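Local structure of acyl-CoA dehydrogenase family protein (2OKU) at residues Q32-A37 against Q93-Y98; T42-A47 against K108-V113; L61-R66 against R114-E119. The protein probably oxidises acyl-CoA thioesters as an FAD-dependent dehydrogenase, the present chain being only its helical C-terminal domain. All blocks are in the same frame, centred on the assembly; numbering follows the deposited sequence.

Contact 1 (Q32-A37 against Q93-Y98); sequences QPMKEA and QSAEVY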
loop_
_atom_site.group_PDB
_atom_site.type_symbol
_atom_site.label_atom_id
_atom_site.label_comp_id
_atom_site.label_asym_id
_atom_site.label_seq_id
_atom_site.Cartn_x
_atom_site.Cartn_y
_atom_site.Cartn_z
ATOM N N GLN A 32 7.995 -9.059 -12.790
ATOM C CA GLN A 32 6.989 -9.402 -13.780
ATOM C C GLN A 32 5.788 -10.172 -13.181
ATOM O O GLN A 32 4.647 -9.881 -13.514
ATOM C CB GLN A 32 7.624 -10.142 -14.964
ATOM C CG GLN A 32 6.683 -10.453 -16.128
ATOM C CD GLN A 32 6.125 -9.210 -16.819
ATOM O OE1 GLN A 32 6.803 -8.199 -16.920
ATOM N NE2 GLN A 32 4.884 -9.295 -17.303
ATOM N N PRO A 33 6.036 -11.162 -12.299
ATOM C CA PRO A 33 4.873 -11.817 -11.683
ATOM C C PRO A 33 3.972 -10.851 -10.919
ATOM O O PRO A 33 2.739 -10.951 -11.025
ATOM C CB PRO A 33 5.508 -12.871 -10.756
ATOM C CG PRO A 33 6.838 -13.185 -11.435
ATOM C CD PRO A 33 7.301 -11.805 -11.892
HETATM N N MSE A 34 4.564 -9.898 -10.201
HETATM C CA MSE A 34 3.768 -8.919 -9.503
HETATM C C MSE A 34 2.965 -8.070 -10.480
HETATM O O MSE A 34 1.797 -7.810 -10.236
HETATM C CB MSE A 34 4.597 -8.009 -8.593
HETATM C CG MSE A 34 3.720 -7.012 -7.853
HETATM SE SE MSE A 34 4.778 -6.064 -6.462
HETATM C CE MSE A 34 3.246 -5.146 -5.576
ATOM N N LYS A 35 3.583 -7.657 -11.585
ATOM C CA LYS A 35 2.881 -6.885 -12.602
ATOM C C LYS A 35 1.647 -7.645 -13.154
ATOM O O LYS A 35 0.554 -7.073 -13.305
ATOM C CB LYS A 35 3.854 -6.494 -13.713
ATOM C CG LYS A 35 3.252 -5.700 -14.814
ATOM C CD LYS A 35 4.355 -5.164 -15.730
ATOM C CE LYS A 35 3.799 -4.480 -16.885
ATOM N NZ LYS A 35 4.838 -4.172 -17.910
ATOM N N GLU A 36 1.816 -8.938 -13.420
ATOM C CA GLU A 36 0.736 -9.774 -13.915
ATOM C C GLU A 36 -0.359 -9.986 -12.853
ATOM O O GLU A 36 -1.549 -9.956 -13.181
ATOM C CB GLU A 36 1.282 -11.113 -14.428
ATOM C CG GLU A 36 2.147 -10.908 -15.681
ATOM C CD GLU A 36 2.921 -12.147 -16.141
ATOM O OE1 GLU A 36 2.834 -13.210 -15.486
ATOM O OE2 GLU A 36 3.629 -12.033 -17.173
ATOM N N ALA A 37 0.035 -10.170 -11.602
ATOM C CA ALA A 37 -0.949 -10.290 -10.501
ATOM C C ALA A 37 -1.779 -9.006 -10.344
ATOM O O ALA A 37 -2.989 -9.058 -10.132
ATOM C CB ALA A 37 -0.244 -10.616 -9.190
ATOM N N GLN A 93 10.483 -7.643 -1.855
ATOM C CA GLN A 93 9.905 -8.631 -0.907
ATOM C C GLN A 93 8.737 -8.009 -0.116
ATOM O O GLN A 93 7.662 -8.603 0.003
ATOM C CB GLN A 93 10.983 -9.171 0.040
ATOM C CG GLN A 93 10.495 -10.145 1.084
ATOM C CD GLN A 93 11.609 -10.994 1.677
ATOM O OE1 GLN A 93 12.793 -10.618 1.628
ATOM N NE2 GLN A 93 11.242 -12.159 2.241
ATOM N N SER A 94 8.943 -6.795 0.372
ATOM C CA SER A 94 7.903 -6.089 1.107
ATOM C C SER A 94 6.685 -5.837 0.212
ATOM O O SER A 94 5.540 -6.031 0.642
ATOM C CB SER A 94 8.412 -4.742 1.631
ATOM O OG SER A 94 9.446 -4.922 2.589
ATOM N N ALA A 95 6.938 -5.397 -1.021
ATOM C CA ALA A 95 5.858 -5.131 -1.968
ATOM C C ALA A 95 5.045 -6.399 -2.240
ATOM O O ALA A 95 3.825 -6.351 -2.355
ATOM C CB ALA A 95 6.403 -4.547 -3.281
ATOM N N GLU A 96 5.743 -7.520 -2.359
ATOM C CA GLU A 96 5.095 -8.795 -2.592
ATOM C C GLU A 96 4.175 -9.165 -1.412
ATOM O O GLU A 96 3.094 -9.681 -1.624
ATOM C CB GLU A 96 6.130 -9.889 -2.882
ATOM C CG GLU A 96 6.744 -9.756 -4.282
ATOM C CD GLU A 96 7.887 -10.736 -4.530
ATOM O OE1 GLU A 96 8.118 -11.634 -3.673
ATOM O OE2 GLU A 96 8.552 -10.631 -5.582
ATOM N N VAL A 97 4.593 -8.886 -0.180
ATOM C CA VAL A 97 3.711 -9.156 0.956
ATOM C C VAL A 97 2.474 -8.228 0.966
ATOM O O VAL A 97 1.348 -8.692 1.233
ATOM C CB VAL A 97 4.492 -9.118 2.284
ATOM C CG1 VAL A 97 3.533 -9.290 3.488
ATOM C CG2 VAL A 97 5.555 -10.235 2.273
ATOM N N TYR A 98 2.660 -6.934 0.669
ATOM C CA TYR A 98 1.533 -6.023 0.513
ATOM C C TYR A 98 0.591 -6.506 -0.606
ATOM O O TYR A 98 -0.604 -6.377 -0.474
ATOM C CB TYR A 98 1.965 -4.574 0.248
ATOM C CG TYR A 98 2.256 -3.746 1.511
ATOM C CD1 TYR A 98 3.379 -4.012 2.317
ATOM C CD2 TYR A 98 1.393 -2.737 1.912
ATOM C CE1 TYR A 98 3.632 -3.270 3.451
ATOM C CE2 TYR A 98 1.636 -2.000 3.043
ATOM C CZ TYR A 98 2.761 -2.253 3.804
ATOM O OH TYR A 98 2.960 -1.510 4.943
HETATM O O HOH W 1 7.346 -10.188 -8.629
#

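Contact 2 (T42-A47 against K108-V113); sequences TDRAEA and KIDSYV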
loop_
_atom_site.group_PDB
_atom_site.type_symbol
_atom_site.label_atom_id
_atom_site.label_comp_id
_atom_site.label_asym_id
_atom_site.label_seq_id
_atom_site.Cartn_x
_atom_site.Cartn_y
_atom_site.Cartn_z
ATOM N N THR A 42 -6.773 -5.711 -11.182
ATOM C CA THR A 42 -7.434 -4.624 -11.914
ATOM C C THR A 42 -8.683 -5.154 -12.652
ATOM O O THR A 42 -9.774 -4.595 -12.518
ATOM C CB THR A 42 -6.457 -3.929 -12.881
ATOM O OG1 THR A 42 -5.274 -3.552 -12.172
ATOM C CG2 THR A 42 -7.081 -2.701 -13.544
ATOM N N ASP A 43 -8.529 -6.241 -13.394
ATOM C CA ASP A 43 -9.666 -6.868 -14.061
ATOM C C ASP A 43 -10.747 -7.273 -13.038
ATOM O O ASP A 43 -11.919 -7.132 -13.319
ATOM C CB ASP A 43 -9.258 -8.116 -14.844
ATOM C CG ASP A 43 -8.271 -7.840 -15.987
ATOM O OD1 ASP A 43 -8.090 -6.681 -16.405
ATOM O OD2 ASP A 43 -7.655 -8.828 -16.456
ATOM N N ARG A 44 -10.335 -7.799 -11.880
ATOM C CA ARG A 44 -11.277 -8.207 -10.811
ATOM C C ARG A 44 -12.080 -7.016 -10.284
ATOM O O ARG A 44 -13.304 -7.106 -10.107
ATOM C CB ARG A 44 -10.529 -8.861 -9.648
ATOM C CG ARG A 44 -11.343 -9.776 -8.777
ATOM C CD ARG A 44 -10.845 -11.198 -9.025
ATOM N NE ARG A 44 -11.668 -12.257 -8.457
ATOM C CZ ARG A 44 -11.598 -12.708 -7.219
ATOM N NH1 ARG A 44 -10.767 -12.158 -6.336
ATOM N NH2 ARG A 44 -12.399 -13.717 -6.862
ATOM N N ALA A 45 -11.404 -5.891 -10.061
ATOM C CA ALA A 45 -12.098 -4.659 -9.651
ATOM C C ALA A 45 -13.131 -4.196 -10.704
ATOM O O ALA A 45 -14.257 -3.921 -10.372
ATOM C CB ALA A 45 -11.072 -3.533 -9.366
ATOM N N GLU A 46 -12.723 -4.136 -11.972
ATOM C CA GLU A 46 -13.603 -3.742 -13.062
ATOM C C GLU A 46 -14.802 -4.678 -13.129
ATOM O O GLU A 46 -15.923 -4.226 -13.311
ATOM C CB GLU A 46 -12.841 -3.768 -14.397
ATOM C CG GLU A 46 -13.670 -3.386 -15.630
ATOM C CD GLU A 46 -12.855 -3.421 -16.896
ATOM O OE1 GLU A 46 -12.338 -4.515 -17.229
ATOM O OE2 GLU A 46 -12.711 -2.359 -17.526
ATOM N N ALA A 47 -14.546 -5.979 -13.019
ATOM C CA ALA A 47 -15.611 -6.981 -13.139
ATOM C C ALA A 47 -16.609 -6.832 -12.001
ATOM O O ALA A 47 -17.804 -6.924 -12.223
ATOM C CB ALA A 47 -15.044 -8.395 -13.169
ATOM N N LYS A 108 -12.186 -10.918 -0.113
ATOM C CA LYS A 108 -13.237 -10.723 0.895
ATOM C C LYS A 108 -14.371 -9.821 0.344
ATOM O O LYS A 108 -15.566 -10.122 0.470
ATOM C CB LYS A 108 -12.641 -10.098 2.157
ATOM C CG LYS A 108 -11.714 -11.008 3.011
ATOM C CD LYS A 108 -11.090 -10.114 4.087
ATOM C CE LYS A 108 -10.065 -10.799 4.901
ATOM N NZ LYS A 108 -9.507 -9.900 5.952
ATOM N N ILE A 109 -13.970 -8.750 -0.320
ATOM C CA ILE A 109 -14.921 -7.817 -0.915
ATOM C C ILE A 109 -15.687 -8.496 -2.044
ATOM O O ILE A 109 -16.911 -8.459 -2.075
ATOM C CB ILE A 109 -14.265 -6.531 -1.455
ATOM C CG1 ILE A 109 -13.579 -5.721 -0.343
ATOM C CG2 ILE A 109 -15.346 -5.677 -2.196
ATOM C CD1 ILE A 109 -12.559 -4.653 -0.834
ATOM N N ASP A 110 -14.966 -9.107 -2.980
ATOM C CA ASP A 110 -15.604 -9.785 -4.119
ATOM C C ASP A 110 -16.655 -10.845 -3.675
ATOM O O ASP A 110 -17.765 -10.865 -4.178
ATOM C CB ASP A 110 -14.524 -10.458 -4.974
ATOM C CG ASP A 110 -15.077 -10.985 -6.265
ATOM O OD1 ASP A 110 -15.349 -10.178 -7.146
ATOM O OD2 ASP A 110 -15.230 -12.208 -6.379
ATOM N N SER A 111 -16.273 -11.692 -2.729
ATOM C CA SER A 111 -17.138 -12.730 -2.154
ATOM C C SER A 111 -18.410 -12.138 -1.503
ATOM O O SER A 111 -19.529 -12.560 -1.797
ATOM C CB SER A 111 -16.321 -13.563 -1.164
ATOM O OG SER A 111 -17.131 -14.553 -0.547
ATOM N N TYR A 112 -18.214 -11.128 -0.662
ATOM C CA TYR A 112 -19.316 -10.441 -0.008
ATOM C C TYR A 112 -20.285 -9.807 -0.982
ATOM O O TYR A 112 -21.484 -10.037 -0.902
ATOM C CB TYR A 112 -18.809 -9.372 0.979
ATOM C CG TYR A 112 -19.989 -8.590 1.573
ATOM C CD1 TYR A 112 -20.649 -9.065 2.698
ATOM C CD2 TYR A 112 -20.433 -7.430 0.988
ATOM C CE1 TYR A 112 -21.742 -8.383 3.245
ATOM C CE2 TYR A 112 -21.520 -6.718 1.527
ATOM C CZ TYR A 112 -22.163 -7.219 2.661
ATOM O OH TYR A 112 -23.231 -6.541 3.203
ATOM N N VAL A 113 -19.762 -9.000 -1.903
ATOM C CA VAL A 113 -20.595 -8.282 -2.870
ATOM C C VAL A 113 -21.366 -9.225 -3.789
ATOM O O VAL A 113 -22.564 -9.008 -4.067
ATOM C CB VAL A 113 -19.758 -7.266 -3.676
ATOM C CG1 VAL A 113 -20.573 -6.652 -4.837
ATOM C CG2 VAL A 113 -19.214 -6.195 -2.717
HETATM O O HOH W 2 -14.507 -9.634 -9.634
HETATM O O HOH W 3 -15.317 -13.771 -8.426
#

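Contact 3 (L61-R66 against R114-E119); sequences LDFQAR and RAFRPE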
loop_
_atom_site.group_PDB
_atom_site.type_symbol
_atom_site.label_atom_id
_atom_site.label_comp_id
_atom_site.label_asym_id
_atom_site.label_seq_id
_atom_site.Cartn_x
_atom_site.Cartn_y
_atom_site.Cartn_z
ATOM N N LEU A 61 -26.052 0.207 -5.478
ATOM C CA LEU A 61 -24.797 0.904 -5.799
ATOM C C LEU A 61 -24.378 1.769 -4.641
ATOM O O LEU A 61 -23.238 1.792 -4.276
ATOM C CB LEU A 61 -24.934 1.759 -7.071
ATOM C CG LEU A 61 -23.697 2.569 -7.489
ATOM C CD1 LEU A 61 -22.476 1.642 -7.698
ATOM C CD2 LEU A 61 -23.983 3.377 -8.767
ATOM N N ASP A 62 -25.316 2.513 -4.066
ATOM C CA ASP A 62 -25.018 3.348 -2.925
ATOM C C ASP A 62 -24.506 2.531 -1.735
ATOM O O ASP A 62 -23.572 2.932 -1.029
ATOM C CB ASP A 62 -26.280 4.118 -2.516
ATOM C CG ASP A 62 -26.709 5.124 -3.556
ATOM O OD1 ASP A 62 -25.888 5.490 -4.442
ATOM O OD2 ASP A 62 -27.886 5.545 -3.505
ATOM N N PHE A 63 -25.127 1.379 -1.506
ATOM C CA PHE A 63 -24.735 0.493 -0.392
ATOM C C PHE A 63 -23.310 -0.088 -0.578
ATOM O O PHE A 63 -22.542 -0.210 0.379
ATOM C CB PHE A 63 -25.758 -0.635 -0.269
ATOM C CG PHE A 63 -25.424 -1.631 0.769
ATOM C CD1 PHE A 63 -25.528 -1.314 2.122
ATOM C CD2 PHE A 63 -25.000 -2.908 0.404
ATOM C CE1 PHE A 63 -25.202 -2.264 3.101
ATOM C CE2 PHE A 63 -24.663 -3.858 1.367
ATOM C CZ PHE A 63 -24.766 -3.546 2.717
ATOM N N GLN A 64 -22.994 -0.459 -1.817
ATOM C CA GLN A 64 -21.727 -1.099 -2.165
ATOM C C GLN A 64 -20.647 -0.117 -2.570
ATOM O O GLN A 64 -19.511 -0.523 -2.834
ATOM C CB GLN A 64 -21.936 -2.088 -3.311
ATOM C CG GLN A 64 -22.958 -3.210 -3.079
ATOM C CD GLN A 64 -22.596 -4.179 -1.962
ATOM O OE1 GLN A 64 -21.848 -3.842 -1.040
ATOM N NE2 GLN A 64 -23.171 -5.390 -2.017
ATOM N N ALA A 65 -20.978 1.171 -2.627
ATOM C CA ALA A 65 -20.027 2.196 -3.114
ATOM C C ALA A 65 -18.653 2.171 -2.471
ATOM O O ALA A 65 -17.640 2.128 -3.176
ATOM C CB ALA A 65 -20.639 3.631 -3.018
ATOM N N ARG A 66 -18.598 2.201 -1.146
ATOM C CA ARG A 66 -17.326 2.202 -0.447
ATOM C C ARG A 66 -16.523 0.920 -0.734
ATOM O O ARG A 66 -15.305 0.981 -0.883
ATOM C CB ARG A 66 -17.529 2.362 1.033
ATOM C CG ARG A 66 -16.266 2.357 1.812
ATOM C CD ARG A 66 -16.538 2.348 3.296
ATOM N NE ARG A 66 -17.121 3.597 3.782
ATOM C CZ ARG A 66 -17.299 3.858 5.078
ATOM N NH1 ARG A 66 -16.935 2.948 5.988
ATOM N NH2 ARG A 66 -17.821 5.025 5.474
ATOM N N ARG A 114 -20.694 -10.278 -4.241
ATOM C CA ARG A 114 -21.323 -11.262 -5.117
ATOM C C ARG A 114 -22.364 -12.154 -4.413
ATOM O O ARG A 114 -23.290 -12.641 -5.059
ATOM C CB ARG A 114 -20.245 -12.093 -5.820
ATOM C CG ARG A 114 -19.512 -11.263 -6.896
ATOM C CD ARG A 114 -18.438 -12.075 -7.617
ATOM N NE ARG A 114 -17.687 -11.218 -8.537
ATOM C CZ ARG A 114 -18.078 -10.933 -9.774
ATOM N NH1 ARG A 114 -19.194 -11.458 -10.259
ATOM N NH2 ARG A 114 -17.333 -10.152 -10.542
ATOM N N ALA A 115 -22.209 -12.357 -3.114
ATOM C CA ALA A 115 -23.155 -13.164 -2.327
ATOM C C ALA A 115 -24.321 -12.329 -1.789
ATOM O O ALA A 115 -25.309 -12.868 -1.307
ATOM C CB ALA A 115 -22.449 -13.857 -1.206
ATOM N N PHE A 116 -24.208 -11.010 -1.871
ATOM C CA PHE A 116 -25.174 -10.129 -1.228
ATOM C C PHE A 116 -26.509 -10.147 -1.969
ATOM O O PHE A 116 -26.557 -9.991 -3.173
ATOM C CB PHE A 116 -24.619 -8.700 -1.141
ATOM C CG PHE A 116 -25.508 -7.757 -0.393
ATOM C CD1 PHE A 116 -25.548 -7.779 0.991
ATOM C CD2 PHE A 116 -26.321 -6.858 -1.069
ATOM C CE1 PHE A 116 -26.398 -6.907 1.707
ATOM C CE2 PHE A 116 -27.166 -5.976 -0.359
ATOM C CZ PHE A 116 -27.198 -6.010 1.026
ATOM N N ARG A 117 -27.598 -10.347 -1.245
ATOM C CA ARG A 117 -28.929 -10.314 -1.862
ATOM C C ARG A 117 -29.495 -8.895 -1.748
ATOM O O ARG A 117 -29.644 -8.387 -0.636
ATOM C CB ARG A 117 -29.853 -11.313 -1.169
ATOM C CG ARG A 117 -29.282 -12.742 -1.008
ATOM C CD ARG A 117 -30.359 -13.735 -0.508
ATOM N NE ARG A 117 -31.632 -13.508 -1.209
ATOM C CZ ARG A 117 -32.712 -12.902 -0.700
ATOM N NH1 ARG A 117 -32.735 -12.468 0.570
ATOM N NH2 ARG A 117 -33.794 -12.745 -1.463
ATOM N N PRO A 118 -29.791 -8.233 -2.884
ATOM C CA PRO A 118 -30.304 -6.855 -2.905
ATOM C C PRO A 118 -31.590 -6.641 -2.085
ATOM O O PRO A 118 -31.802 -5.556 -1.539
ATOM C CB PRO A 118 -30.556 -6.616 -4.386
ATOM C CG PRO A 118 -29.519 -7.453 -5.040
ATOM C CD PRO A 118 -29.573 -8.723 -4.257
ATOM N N GLU A 119 -32.384 -7.704 -1.973
ATOM C CA GLU A 119 -33.580 -7.756 -1.128
ATOM C C GLU A 119 -33.304 -7.453 0.360
ATOM O O GLU A 119 -34.233 -7.151 1.125
ATOM C CB GLU A 119 -34.246 -9.146 -1.250
ATOM C CG GLU A 119 -34.676 -9.542 -2.683
ATOM C CD GLU A 119 -33.495 -9.766 -3.657
ATOM O OE1 GLU A 119 -32.450 -10.308 -3.226
ATOM O OE2 GLU A 119 -33.615 -9.376 -4.852
#

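Contact 1 (Q32-A37 against Q93-Y98)
Where Met34 reaches Ala95, the flat group at the interface is a backbone one. The methyl CE of Met34, present here as selenomethionine, lies over one face of the Ala95 peptide group, 3.5 Å from Ala95 O. A second flat group, the Glu96 carboxylate, borders the contact and is joined to it by water, while the amide of Gln32 and the carboxylate of Glu36 pair on the first helix alone. There Gln32 NE2 gives a hydrogen bond to Glu36 OE2 at 3.0 Å, leaving in the plane of its own amide but reaching the anti side of the carboxylate at a tilt, 34° out of its plane.

The Met34 side chain spans the gap between helices 32-53 and 92-115. With CG anti to the backbone N (chi1 -179°) and the chain extended to its end, it brings SE to 3.9 Å from Ala95 CB. Met82 and Ala85 of helix 58-87 pack on Met34 and Ala95 respectively, and Leu99 of helix 92-115 also touches Met34. Tyr98 instead serves the dimer, its OH hydrogen-bonded to His74 of the second subunit.

One water accepts a hydrogen bond from Met34 N at 3.2 Å and donates a weak one to Glu96 OE2, which also forms a salt bridge with Arg92. Direct contact is thus made without a hydrogen bond, by dispersion between Met34 and the Ala95 methyl and peptide, and the polar link beside it is indirect: the water serves an N-H in the first turn of helix 32-53, where no preceding helical carbonyl can.

Contact 2 (T42-A47 against K108-V113)
Arg44 and Asp110 carry the whole of this contact, one from each of two helices whose closest CA atoms here, those of the same two residues, are 8.1 Å apart. Both side chains set out toward the facing helix and cross at about a right angle. Asp110 OD2 comes in over one face of the Arg44 guanidinium, 3.2 Å from Arg44 NH2 and 3.8 Å from Arg44 CZ, with the carboxylate and guanidinium planes 36° apart. Because the oxygen stands well out of the guanidinium plane, no N-H points at it; the salt bridge is one of charge alone.

Arg44 is bent at chi2 (111°, off a staggered value), and with this bend one face of its guanidinium is turned to the acid. Glu107, from the turn before Asp110, forms a salt bridge with Arg44 NH2, while Asp110 OD1 is paired with Arg114 NE one turn further on. The result is a run of alternating charges, Glu107, Arg44, Asp110 and Arg114, in which Arg44 comes from helix 32-53 and the others from helix 92-115; it probably favours the ionised form of the buried Asp110.

Two waters complete the junction. One donates to both the backbone Arg44 O and Asp110 OD1, the latter at 2.7 Å, and so ties the carboxylate to the main chain of the other helix. The second donates to Asp110 OD2 at 2.6 Å and accepts a weak bond from Arg44 NH2, spanning the same ion pair. Leu48 packs against Asp110, and Met71 of helix 58-87 against Arg44. Such a hydrated salt-bridge network joins two same-sense helices of an up-and-down bundle, the all-helical architecture of this C-terminal domain.

Contact 3 (L61-R66 against R114-E119)
An offset aromatic stack between Phe63 and Phe116 fastens the chain just after the last long helix of this all-helical domain to helix 58-87. Phe116 lies in the chain that follows helix 92-115 and, in an extended backbone conformation, directs its side chain across to helix 58-87. The ring centroids are 4.7 Å apart and the planes are inclined by 24°, a parallel-displaced arrangement that is only roughly parallel.

The two side chains arrive from opposite directions, each with CG anti to its own backbone N (chi1 177° for Phe63). Overlap is between the CD2-CE2 side of Phe63 and the outer end of Phe116, round CZ. Phe63 CE2 stands over one face of the Phe116 ring, displaced toward its rim, and comes to 3.3 Å from Phe116 CZ and 3.5 Å from Phe116 CE1. Leu121, farther along the C-terminal chain, packs on both phenylalanines, while Tyr112 from the final turns of helix 92-115 touches Phe63; the stack thus belongs to a largely aromatic cluster at this end of the domain.

Gln64, the neighbour of Phe63, adds a polar flank. Its chain folds at chi2 (-64°), bringing the amide beside the base of the Phe116 ring, with the amide and ring planes 71° apart. Gln64 OE1 accepts a hydrogen bond from Arg67, which helps to settle the rotation of the amide. Its other end, the nitrogen, is turned to the aromatic residue: Gln64 NE2 lies 3.6 Å from Phe116 CD2 and 3.7 Å from Phe116 CB.

In the fold
Contacts 1 and 2 both join helix 32-53 to helix 92-115, at places whose centres are 19 Å apart, and contact 3 links the chain just after helix 92-115 to helix 58-87. Contact 1 is buried and largely apolar, close to the dimer interface; contact 2, nearest the middle of the chain, is partly buried, hydrated and ionic; contact 3, also partly buried, is aromatic. Contacts 1 and 3 lie on opposite sides of the chain's centre. Contacts 2 and 3 touch: Tyr112 OH is 3.4 Å from Phe63 CZ, and Arg114 NH2 packs 3.7 Å from Ala47 O. Helix 92-115 and the chain that follows it thus meet their neighbours through three different chemistries.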